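Long-range contacts in glucose dehydrogenase (Haloferax mediterranei, PDB 2VWH), which catalyses the zinc-dependent oxidation of D-glucose and several other aldoses with NADP(+) or NAD(+) as electron acceptor, preferring NADP(+): residues A[86-91]-A[300-305]; A[61-66]-A[115-120]. All coordinates share one frame; numbering follows the deposited sequence.

In the fold
Both contacts are buried and both touch the bound glucose, but they join different parts of the enzyme. Interaction 1 spans the two domains, setting residues 86-91 of the GroES-like catalytic domain against the loop 300-305 that follows the last strand of the nucleotide-binding sheet. Interaction 2 stays within the catalytic domain, where residues 61-66 carry the zinc ligand His63 and 115-120 turn past it. The two meet where Val87 O lies 2.9 Å from Arg115 N, probably hydrogen-bonded, where strands 88-89 and 113-115 pair in a small sheet. Their chemistry differs: a guanidinium-amide stack with cofactor and sugar bonds in the first, an aliphatic cover over a metal-bound imidazole in the second.

Interaction 1. Residues A[86-91]-A[300-305]; sequences TVRRPP and GSVNSH. With BGC (beta-D-glucopyranose), chain C; NAP (NADP nicotinamide-adenine-dinucleotide phosphate), chain B.
With CG anti to the carbonyl carbon (chi1 -79°) and the chain extended from there to NE, Arg88 reaches across to Asn303, whose own CG stands anti to its backbone N, swinging the amide alongside the guanidinium. The result is a stack of two flat groups, guanidinium and amide planes only 15° apart, with Asn303 CB over one guanidinium face, toward its rim. Arg88 NE sits 3.4 Å from Asn303 CG, and the aliphatic Arg88 CD comes to 3.2 Å from Asn303 OD1. Farther along, Arg88 NH2 touches Val302 CG1 at 3.8 Å, the two side chains crossing almost perpendicularly.

The polar rim of the guanidinium is engaged elsewhere: NE forms a salt bridge with Glu114, itself a substrate ligand, and NH1 bonds to Pro104 O. Stacking probably helps to hold the tilt of the Asn303 amide, together with the hydrogen bonds its ND2, turned mainly to glucose, gives to BGC O3 (2.9 Å) and to BGC O4 (3.3 Å). Replacing Arg88 by an alanine would probably uncover one side of the Asn303 amide, letting it turn away from the sugar, and leave Glu114 without this positive partner.

Beside the stack, a water accepts from Val87 N and, weakly, from Asn303 ND2, and donates to Ser304 O, bridging the two backbones. The loop backbone serves the cofactor: Asn303 N donates to NAP O7N at 2.8 Å, nearly straight at 168°, and Ser301 O receives NAP N7N, so the carboxamide is gripped at both ends. Such a loop, leaving the last strand of a Rossmann-type sheet to hold the nicotinamide amide by its backbone and the sugar by a side chain, belongs to the interdomain active-site cleft of this zinc-containing alcohol dehydrogenase family member.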
loop_
_atom_site.group_PDB
_atom_site.type_symbol
_atom_site.label_atom_id
_atom_site.label_comp_id
_atom_site.label_asym_id
_atom_site.label_seq_id
_atom_site.Cartn_x
_atom_site.Cartn_y
_atom_site.Cartn_z
ATOM N N THR A 86 3.224 13.540 23.449
ATOM C CA THR A 86 3.409 12.444 22.500
ATOM C C THR A 86 3.861 11.196 23.273
ATOM O O THR A 86 4.200 11.257 24.459
ATOM C CB THR A 86 4.414 12.786 21.351
ATOM O OG1 THR A 86 5.748 12.924 21.879
ATOM C CG2 THR A 86 3.993 14.092 20.612
ATOM N N VAL A 87 3.881 10.064 22.596
ATOM C CA VAL A 87 4.080 8.789 23.274
ATOM C C VAL A 87 5.518 8.239 23.171
ATOM O O VAL A 87 6.041 7.662 24.145
ATOM C CB VAL A 87 3.042 7.776 22.770
ATOM C CG1 VAL A 87 3.273 6.393 23.390
ATOM C CG2 VAL A 87 1.625 8.315 23.082
ATOM N N ARG A 88 6.171 8.465 22.031
ATOM C CA ARG A 88 7.492 7.878 21.786
ATOM C C ARG A 88 8.661 8.721 22.291
ATOM O O ARG A 88 8.659 9.952 22.183
ATOM C CB ARG A 88 7.688 7.539 20.302
ATOM C CG ARG A 88 6.987 6.265 19.944
ATOM C CD ARG A 88 7.199 5.853 18.514
ATOM N NE ARG A 88 6.489 4.604 18.257
ATOM C CZ ARG A 88 6.645 3.859 17.165
ATOM N NH1 ARG A 88 7.472 4.241 16.206
ATOM N NH2 ARG A 88 5.971 2.724 17.033
ATOM N N ARG A 89 9.647 8.025 22.851
ATOM C CA ARG A 89 10.865 8.642 23.369
ATOM C C ARG A 89 12.066 7.809 22.919
ATOM O O ARG A 89 11.927 6.614 22.644
ATOM C CB ARG A 89 10.834 8.705 24.900
ATOM C CG ARG A 89 9.676 9.497 25.502
ATOM C CD ARG A 89 9.878 10.997 25.332
ATOM N NE ARG A 89 8.759 11.738 25.909
ATOM C CZ ARG A 89 7.579 11.931 25.322
ATOM N NH1 ARG A 89 7.343 11.465 24.103
ATOM N NH2 ARG A 89 6.629 12.606 25.965
ATOM N N PRO A 90 13.256 8.434 22.837
ATOM C CA PRO A 90 14.460 7.702 22.433
ATOM C C PRO A 90 14.752 6.528 23.370
ATOM O O PRO A 90 14.468 6.618 24.568
ATOM C CB PRO A 90 15.580 8.747 22.546
ATOM C CG PRO A 90 14.923 10.053 22.597
ATOM C CD PRO A 90 13.534 9.850 23.127
ATOM N N PRO A 91 15.318 5.433 22.843
ATOM C CA PRO A 91 15.620 4.302 23.717
ATOM C C PRO A 91 16.860 4.577 24.569
ATOM O O PRO A 91 17.437 5.673 24.483
ATOM C CB PRO A 91 15.848 3.152 22.730
ATOM C CG PRO A 91 16.372 3.809 21.517
ATOM C CD PRO A 91 15.743 5.181 21.456
ATOM N N GLY A 300 -0.062 -0.091 6.301
ATOM C CA GLY A 300 -0.073 -0.171 7.757
ATOM C C GLY A 300 0.435 1.110 8.384
ATOM O O GLY A 300 1.272 1.784 7.807
ATOM N N SER A 301 -0.070 1.434 9.575
ATOM C CA SER A 301 0.301 2.648 10.280
ATOM C C SER A 301 0.348 2.425 11.796
ATOM O O SER A 301 -0.487 1.709 12.362
ATOM C CB SER A 301 -0.693 3.759 9.941
ATOM O OG SER A 301 -0.277 5.014 10.452
ATOM N N VAL A 302 1.330 3.030 12.450
ATOM C CA VAL A 302 1.415 2.964 13.909
ATOM C C VAL A 302 1.887 4.289 14.472
ATOM O O VAL A 302 2.686 4.994 13.845
ATOM C CB VAL A 302 2.316 1.786 14.400
ATOM C CG1 VAL A 302 3.818 2.025 14.042
ATOM C CG2 VAL A 302 2.125 1.565 15.898
ATOM N N ASN A 303 1.358 4.649 15.648
ATOM C CA ASN A 303 1.819 5.815 16.377
ATOM C C ASN A 303 1.456 7.085 15.602
ATOM O O ASN A 303 0.594 7.053 14.712
ATOM C CB ASN A 303 3.330 5.695 16.672
ATOM C CG ASN A 303 3.817 6.652 17.761
ATOM O OD1 ASN A 303 4.641 7.517 17.493
ATOM N ND2 ASN A 303 3.305 6.507 18.970
ATOM N N SER A 304 2.079 8.203 15.954
ATOM C CA SER A 304 1.780 9.499 15.345
ATOM C C SER A 304 2.740 10.496 15.965
ATOM O O SER A 304 3.391 10.194 16.965
ATOM C CB SER A 304 0.335 9.938 15.614
ATOM O OG SER A 304 0.058 9.992 17.005
ATOM N N HIS A 305 2.821 11.677 15.374
ATOM C CA HIS A 305 3.714 12.700 15.866
ATOM C C HIS A 305 3.055 14.076 15.878
ATOM O O HIS A 305 1.856 14.202 15.618
ATOM C CB HIS A 305 5.045 12.677 15.094
ATOM C CG HIS A 305 6.190 13.247 15.878
ATOM N ND1 HIS A 305 6.450 12.883 17.186
ATOM C CD2 HIS A 305 7.110 14.189 15.558
ATOM C CE1 HIS A 305 7.493 13.562 17.627
ATOM N NE2 HIS A 305 7.911 14.362 16.660
HETATM C C2 BGC C . -0.825 4.012 20.986
HETATM C C3 BGC C . 0.227 4.352 19.939
HETATM C C4 BGC C . 1.169 3.165 19.829
HETATM C C5 BGC C . 0.379 1.867 19.522
HETATM C C6 BGC C . 1.336 0.676 19.416
HETATM C C1 BGC C . -1.521 2.711 20.637
HETATM O O1 BGC C . -2.586 2.561 21.537
HETATM O O2 BGC C . -1.849 4.956 20.857
HETATM O O3 BGC C . 0.924 5.523 20.319
HETATM O O4 BGC C . 2.176 3.450 18.889
HETATM O O5 BGC C . -0.622 1.635 20.536
HETATM O O6 BGC C . 1.863 0.433 20.695
HETATM P PA NAP B . -10.836 -2.400 21.244
HETATM O O1A NAP B . -11.542 -1.597 22.258
HETATM O O2A NAP B . -10.377 -3.715 21.664
HETATM O O5B NAP B . -11.783 -2.514 19.963
HETATM C C5B NAP B . -11.668 -3.604 19.080
HETATM C C4B NAP B . -13.074 -3.945 18.631
HETATM O O4B NAP B . -13.017 -4.836 17.549
HETATM C C3B NAP B . -13.876 -4.613 19.754
HETATM O O3B NAP B . -14.974 -3.802 20.100
HETATM C C2B NAP B . -14.291 -5.939 19.155
HETATM O O2B NAP B . -15.626 -6.254 19.431
HETATM C C1B NAP B . -14.099 -5.722 17.659
HETATM N N9A NAP B . -13.870 -7.004 16.984
HETATM C C8A NAP B . -12.869 -7.919 17.240
HETATM N N7A NAP B . -13.028 -8.965 16.405
HETATM C C5A NAP B . -14.127 -8.739 15.640
HETATM C C6A NAP B . -14.733 -9.485 14.640
HETATM N N6A NAP B . -14.229 -10.668 14.289
HETATM N N1A NAP B . -15.860 -8.990 14.019
HETATM C C2A NAP B . -16.363 -7.754 14.376
HETATM N N3A NAP B . -15.761 -7.015 15.369
HETATM C C4A NAP B . -14.658 -7.507 15.988
HETATM O O3 NAP B . -9.562 -1.563 20.734
HETATM P PN NAP B . -9.409 -0.019 20.296
HETATM O O1N NAP B . -10.613 0.446 19.567
HETATM O O2N NAP B . -8.877 0.777 21.430
HETATM O O5D NAP B . -8.226 -0.231 19.218
HETATM C C5D NAP B . -8.420 -0.998 18.055
HETATM C C4D NAP B . -7.169 -1.794 17.680
HETATM O O4D NAP B . -6.161 -0.896 17.275
HETATM C C3D NAP B . -6.535 -2.629 18.791
HETATM O O3D NAP B . -5.916 -3.760 18.203
HETATM C C2D NAP B . -5.503 -1.690 19.370
HETATM O O2D NAP B . -4.471 -2.321 20.063
HETATM C C1D NAP B . -5.003 -1.030 18.101
HETATM N N1N NAP B . -4.422 0.326 18.212
HETATM C C2N NAP B . -3.347 0.577 17.391
HETATM C C3N NAP B . -2.756 1.822 17.343
HETATM C C7N NAP B . -1.745 2.086 16.266
HETATM O O7N NAP B . -0.896 3.181 16.438
HETATM N N7N NAP B . -1.633 1.291 15.184
HETATM C C4N NAP B . -3.257 2.849 18.160
HETATM C C5N NAP B . -4.386 2.586 18.967
HETATM C C6N NAP B . -4.968 1.315 18.986
HETATM P P2B NAP B . -16.048 -7.091 20.753
HETATM O O1X NAP B . -15.974 -6.174 21.919
HETATM O O2X NAP B . -15.152 -8.263 20.940
HETATM O O3X NAP B . -17.469 -7.517 20.499
HETATM O O HOH W 1 3.023 9.740 19.923
#

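Interaction 2. Residues A[61-66]-A[115-120]; sequences LGHEAV and RGIVGA. With ZN (zinc ion), chain D; BGC (beta-D-glucopyranose), chain C.
Ile117 lays its terminal methyl over one face of the His63 imidazole, a CH-pi contact in which CD1 stands 3.8 Å from the ring centroid and 18° off the ring normal, shifted toward the rim on the ND1 side. Its CG1 is anti to the carbonyl carbon (chi1 -55°), and the chain runs on extended to carry CD1 over the ring, while the CG2 branch approaches BGC O6 of the sugar.

The other end of the imidazole binds metal: His63 NE2 meets the catalytic zinc at 2.0 Å, and ND1 has a weak hydrogen bond to Asp41. This is the active site of a zinc-containing alcohol dehydrogenase, here with glucose coordinated directly; BGC O1 lies 2.0 Å from the zinc and BGC O2 stands farther off, with a water and Asp38 completing the set of ligands. Glu64 OE2 stands 3.7 Å from the zinc and 2.5 Å from the oxygen of that water.

The backbones of the two segments also pack against each other beyond His63 CB. Arg115 O abuts His63 CB at 3.3 Å, and Gly116 CA lies 3.8 Å from Gly62 O, so close that a beta-carbon on Gly116 would collide with that carbonyl. A water accepts from Gly62 N and donates to Gly116 O at 2.6 Å, tying the loops together. Within 115-120 the chain turns back on itself, Gly116 N bonding to Ala120 O, and Ile117 and Val118 form a classic beta bulge opposite Glu114.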
loop_
_atom_site.group_PDB
_atom_site.type_symbol
_atom_site.label_atom_id
_atom_site.label_comp_id
_atom_site.label_asym_id
_atom_site.label_seq_id
_atom_site.Cartn_x
_atom_site.Cartn_y
_atom_site.Cartn_z
ATOM N N LEU A 61 1.018 2.745 33.888
ATOM C CA LEU A 61 0.189 2.637 32.682
ATOM C C LEU A 61 -0.200 4.012 32.115
ATOM O O LEU A 61 0.056 5.047 32.740
ATOM C CB LEU A 61 -1.082 1.858 33.025
ATOM C CG LEU A 61 -0.860 0.392 33.421
ATOM C CD1 LEU A 61 -2.108 -0.181 34.051
ATOM C CD2 LEU A 61 -0.442 -0.419 32.204
ATOM N N GLY A 62 -0.825 4.011 30.935
ATOM C CA GLY A 62 -1.441 5.207 30.373
ATOM C C GLY A 62 -0.601 5.931 29.336
ATOM O O GLY A 62 0.527 6.333 29.614
ATOM N N HIS A 63 -1.165 6.105 28.138
ATOM C CA HIS A 63 -0.486 6.814 27.050
ATOM C C HIS A 63 -1.320 7.930 26.405
ATOM O O HIS A 63 -0.775 8.723 25.640
ATOM C CB HIS A 63 0.019 5.815 25.991
ATOM C CG HIS A 63 -1.068 5.077 25.277
ATOM N ND1 HIS A 63 -1.607 3.902 25.755
ATOM C CD2 HIS A 63 -1.710 5.340 24.113
ATOM C CE1 HIS A 63 -2.541 3.476 24.918
ATOM N NE2 HIS A 63 -2.621 4.327 23.911
ATOM N N GLU A 64 -2.618 7.997 26.725
ATOM C CA GLU A 64 -3.529 9.020 26.214
ATOM C C GLU A 64 -3.769 10.040 27.336
ATOM O O GLU A 64 -4.622 9.829 28.184
ATOM C CB GLU A 64 -4.880 8.409 25.832
ATOM C CG GLU A 64 -4.874 7.295 24.792
ATOM C CD GLU A 64 -6.267 6.711 24.533
ATOM O OE1 GLU A 64 -7.163 6.863 25.403
ATOM O OE2 GLU A 64 -6.487 6.097 23.454
ATOM N N ALA A 65 -3.027 11.132 27.361
ATOM C CA ALA A 65 -3.045 11.993 28.542
ATOM C C ALA A 65 -3.252 13.445 28.190
ATOM O O ALA A 65 -2.900 13.883 27.101
ATOM C CB ALA A 65 -1.749 11.842 29.306
ATOM N N VAL A 66 -3.820 14.186 29.136
ATOM C CA VAL A 66 -3.831 15.643 29.086
ATOM C C VAL A 66 -3.471 16.167 30.489
ATOM O O VAL A 66 -3.869 15.598 31.496
ATOM C CB VAL A 66 -5.196 16.179 28.579
ATOM C CG1 VAL A 66 -6.374 15.685 29.484
ATOM C CG2 VAL A 66 -5.187 17.707 28.428
ATOM N N ARG A 115 5.857 5.447 26.070
ATOM C CA ARG A 115 5.467 5.677 27.454
ATOM C C ARG A 115 4.114 5.025 27.737
ATOM O O ARG A 115 3.144 5.232 27.007
ATOM C CB ARG A 115 5.447 7.180 27.756
ATOM C CG ARG A 115 6.875 7.812 27.757
ATOM C CD ARG A 115 7.000 9.133 28.545
ATOM N NE ARG A 115 6.556 8.990 29.928
ATOM C CZ ARG A 115 6.731 9.886 30.902
ATOM N NH1 ARG A 115 7.375 11.022 30.703
ATOM N NH2 ARG A 115 6.240 9.621 32.111
ATOM N N GLY A 116 4.083 4.213 28.786
ATOM C CA GLY A 116 2.917 3.449 29.184
ATOM C C GLY A 116 2.732 2.129 28.453
ATOM O O GLY A 116 1.786 1.404 28.726
ATOM N N ILE A 117 3.633 1.804 27.534
ATOM C CA ILE A 117 3.440 0.659 26.663
ATOM C C ILE A 117 4.703 -0.192 26.572
ATOM O O ILE A 117 4.664 -1.378 26.890
ATOM C CB ILE A 117 2.985 1.068 25.241
ATOM C CG1 ILE A 117 1.718 1.931 25.294
ATOM C CG2 ILE A 117 2.704 -0.190 24.386
ATOM C CD1 ILE A 117 1.268 2.456 23.921
ATOM N N VAL A 118 5.810 0.400 26.130
ATOM C CA VAL A 118 7.061 -0.349 26.057
ATOM C C VAL A 118 8.299 0.410 26.502
ATOM O O VAL A 118 8.724 1.401 25.890
ATOM C CB VAL A 118 7.287 -1.021 24.677
ATOM C CG1 VAL A 118 7.171 -0.052 23.553
ATOM C CG2 VAL A 118 8.636 -1.746 24.660
ATOM N N GLY A 119 8.888 -0.097 27.581
ATOM C CA GLY A 119 10.203 0.324 28.029
ATOM C C GLY A 119 10.263 1.603 28.829
ATOM O O GLY A 119 11.342 1.991 29.257
ATOM N N ALA A 120 9.126 2.271 29.023
ATOM C CA ALA A 120 9.105 3.543 29.751
ATOM C C ALA A 120 7.755 3.718 30.431
ATOM O O ALA A 120 6.714 3.362 29.865
ATOM C CB ALA A 120 9.389 4.711 28.806
HETATM ZN ZN ZN D . -3.696 4.061 22.271
HETATM C C2 BGC C . -0.825 4.012 20.986
HETATM C C3 BGC C . 0.227 4.352 19.939
HETATM C C4 BGC C . 1.169 3.165 19.829
HETATM C C5 BGC C . 0.379 1.867 19.522
HETATM C C6 BGC C . 1.336 0.676 19.416
HETATM C C1 BGC C . -1.521 2.711 20.637
HETATM O O1 BGC C . -2.586 2.561 21.537
HETATM O O2 BGC C . -1.849 4.956 20.857
HETATM O O3 BGC C . 0.924 5.523 20.319
HETATM O O4 BGC C . 2.176 3.450 18.889
HETATM O O5 BGC C . -0.622 1.635 20.536
HETATM O O6 BGC C . 1.863 0.433 20.695
HETATM O O HOH W 2 -0.734 1.678 29.321
HETATM O O HOH W 3 -4.706 5.655 21.807
#